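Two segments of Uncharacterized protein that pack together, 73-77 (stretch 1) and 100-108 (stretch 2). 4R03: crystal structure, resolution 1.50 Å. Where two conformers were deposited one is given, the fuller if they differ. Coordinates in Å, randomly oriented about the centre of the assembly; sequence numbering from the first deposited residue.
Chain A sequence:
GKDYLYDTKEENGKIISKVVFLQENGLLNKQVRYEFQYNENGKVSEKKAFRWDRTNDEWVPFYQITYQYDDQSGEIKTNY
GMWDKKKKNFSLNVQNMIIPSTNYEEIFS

Stretch 1, residues 73-77: SGEIK
Stretch 2 (100-108) PSTNYEEIF

The two segments meet where a turn entering a β-strand (Glu75 to Lys77) lies against the start of a 3-10 segment, burying 262 Å² in all. Glu75 and Pro100 form an antiparallel, non-hydrogen-bonded bridge pair with their CA atoms 4.6 Å apart; both CA-to-CB bonds point away from the opposing segment. Glu75 is extended (phi/psi -135/143), as is Ile76 (-107/128), whereas Gly74 has positive phi (68/18), a conformation that favours glycine. Pro100 (-64/144) leads into Ser101 (-55/-30), where the 3-10 segment begins.

One direct hydrogen bond joins the backbones: Ser101 N donates to Gly74 O at 2.9 Å, nearly linear at 174°. The same carbonyl accepts from a water, Gly74 O to water 1 O being 3.0 Å, and this water accepts in turn from Thr102 N at 3.2 Å, so a second, solvent-mediated link reaches the next residue. Ser101 OG (chi1 m) lies 3.2 Å from Glu75 N, but the angle is too poor for a hydrogen bond. Glu75 N instead donates to Ser73 OG (chi1 p) at 3.0 Å, which braces the turn.

Backbone bonds of the i-to-i+3 kind run from Pro100 O into the 3-10 segment and hold it: Asn103 N to Pro100 O (2.9 Å), then Tyr104 N to Ser101 O (3.1 Å) and Ile107 N to Tyr104 O (2.9 Å).

The apolar contact centres on Ile76, buried and with its CA-to-CB bond toward the 3-10 segment, chi1 m and chi2 t. Ile76 CD1 packs 3.9 Å from Ser101 CA, 4.0 Å from Tyr104 CD1 and 4.3 Å from Ile107 CD1. The methyl meets the edge of the Tyr104 ring, near its plane; Tyr104 has chi1 t and chi2 77°. Ile107 (m, t) also points toward the strand. One methyl thus touches residues three apart, Ser101, Tyr104 and Ile107, matching the 3-10 repeat.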

# COMPACT_ATOMS: atom_id res chain seq x y z
N SER A 73 20.08 9.55 -8.38
CA SER A 73 20.30 8.12 -8.19
C SER A 73 19.54 7.23 -9.16
O SER A 73 19.91 6.07 -9.36
CB SER A 73 19.89 7.72 -6.77
OG SER A 73 18.48 7.90 -6.61
N GLY A 74 18.41 7.71 -9.65
CA GLY A 74 17.49 6.84 -10.40
C GLY A 74 16.83 5.76 -9.54
O GLY A 74 16.36 4.75 -10.07
N GLU A 75 16.86 5.95 -8.23
CA GLU A 75 16.45 4.91 -7.27
C GLU A 75 15.54 5.52 -6.19
O GLU A 75 15.67 6.67 -5.81
CB GLU A 75 17.66 4.24 -6.63
CG GLU A 75 18.43 3.33 -7.62
CD GLU A 75 19.69 2.71 -7.01
OE1 GLU A 75 20.20 3.24 -5.99
OE2 GLU A 75 20.16 1.69 -7.56
N ILE A 76 14.56 4.73 -5.80
CA ILE A 76 13.70 5.09 -4.68
C ILE A 76 14.07 4.19 -3.48
O ILE A 76 14.08 2.98 -3.61
CB ILE A 76 12.21 4.90 -5.09
CG1 ILE A 76 11.85 5.71 -6.35
CG2 ILE A 76 11.31 5.34 -3.97
CD1 ILE A 76 10.57 5.23 -7.04
N LYS A 77 14.33 4.80 -2.35
CA LYS A 77 14.67 4.08 -1.11
C LYS A 77 13.38 3.84 -0.31
O LYS A 77 12.66 4.80 -0.01
CB LYS A 77 15.66 4.88 -0.28
CG LYS A 77 17.06 4.83 -0.87
CD LYS A 77 18.05 5.66 -0.05
CE LYS A 77 19.49 5.51 -0.59
NZ LYS A 77 20.53 6.10 0.30
N PRO A 100 13.80 0.74 -8.66
CA PRO A 100 14.21 1.73 -9.67
C PRO A 100 13.11 2.78 -9.91
O PRO A 100 11.91 2.44 -9.91
CB PRO A 100 14.41 0.89 -10.96
CG PRO A 100 14.07 -0.52 -10.63
CD PRO A 100 13.53 -0.60 -9.20
N SER A 101 13.52 4.02 -10.15
CA SER A 101 12.59 5.11 -10.41
C SER A 101 11.64 4.83 -11.56
O SER A 101 10.48 5.32 -11.56
CB SER A 101 13.35 6.40 -10.67
OG SER A 101 14.00 6.81 -9.48
N THR A 102 12.09 4.03 -12.53
CA THR A 102 11.25 3.70 -13.69
C THR A 102 10.02 2.85 -13.29
O THR A 102 9.09 2.75 -14.06
CB THR A 102 12.00 2.88 -14.73
OG1 THR A 102 12.51 1.70 -14.14
CG2 THR A 102 13.17 3.68 -15.31
N ASN A 103 10.07 2.20 -12.13
CA ASN A 103 8.94 1.41 -11.64
C ASN A 103 8.03 2.17 -10.69
O ASN A 103 7.22 1.55 -9.99
CB ASN A 103 9.43 0.15 -10.94
CG ASN A 103 10.11 -0.84 -11.90
OD1 ASN A 103 9.89 -0.80 -13.12
ND2 ASN A 103 10.92 -1.71 -11.35
N TYR A 104 8.17 3.49 -10.62
CA TYR A 104 7.39 4.36 -9.69
C TYR A 104 5.90 4.03 -9.70
O TYR A 104 5.29 3.88 -8.64
CB TYR A 104 7.58 5.84 -10.03
CG TYR A 104 6.78 6.77 -9.20
CD1 TYR A 104 7.17 7.07 -7.90
CD2 TYR A 104 5.60 7.33 -9.66
CE1 TYR A 104 6.45 7.90 -7.10
CE2 TYR A 104 4.85 8.20 -8.86
CZ TYR A 104 5.24 8.45 -7.57
OH TYR A 104 4.51 9.31 -6.76
N GLU A 105 5.31 3.92 -10.89
CA GLU A 105 3.87 3.70 -10.96
C GLU A 105 3.39 2.39 -10.34
O GLU A 105 2.22 2.26 -9.96
CB GLU A 105 3.35 3.84 -12.40
CG GLU A 105 3.37 5.31 -12.86
CD GLU A 105 2.34 6.18 -12.15
OE1 GLU A 105 1.15 5.76 -12.02
OE2 GLU A 105 2.69 7.28 -11.72
N GLU A 106 4.27 1.42 -10.19
CA GLU A 106 3.90 0.18 -9.59
C GLU A 106 3.72 0.31 -8.09
O GLU A 106 3.12 -0.59 -7.46
CB GLU A 106 4.89 -0.92 -9.90
CG GLU A 106 5.12 -1.11 -11.41
CD GLU A 106 3.90 -1.63 -12.20
OE1 GLU A 106 2.90 -2.07 -11.59
OE2 GLU A 106 3.96 -1.63 -13.47
N ILE A 107 4.10 1.45 -7.51
CA ILE A 107 3.78 1.71 -6.10
C ILE A 107 2.26 1.70 -5.83
O ILE A 107 1.82 1.35 -4.75
CB ILE A 107 4.42 3.03 -5.62
CG1 ILE A 107 5.94 2.84 -5.55
CG2 ILE A 107 3.87 3.49 -4.26
CD1 ILE A 107 6.72 4.20 -5.35
N PHE A 108 1.48 2.09 -6.83
CA PHE A 108 0.06 2.18 -6.67
C PHE A 108 -0.66 0.90 -6.74
O PHE A 108 -1.88 0.93 -6.50
CB PHE A 108 -0.54 3.21 -7.64
CG PHE A 108 0.06 4.56 -7.47
CD1 PHE A 108 -0.24 5.31 -6.36
CD2 PHE A 108 0.96 5.05 -8.39
CE1 PHE A 108 0.34 6.53 -6.15
CE2 PHE A 108 1.55 6.30 -8.18
CZ PHE A 108 1.21 7.03 -7.06
O HOH W 1 15.32 3.89 -12.74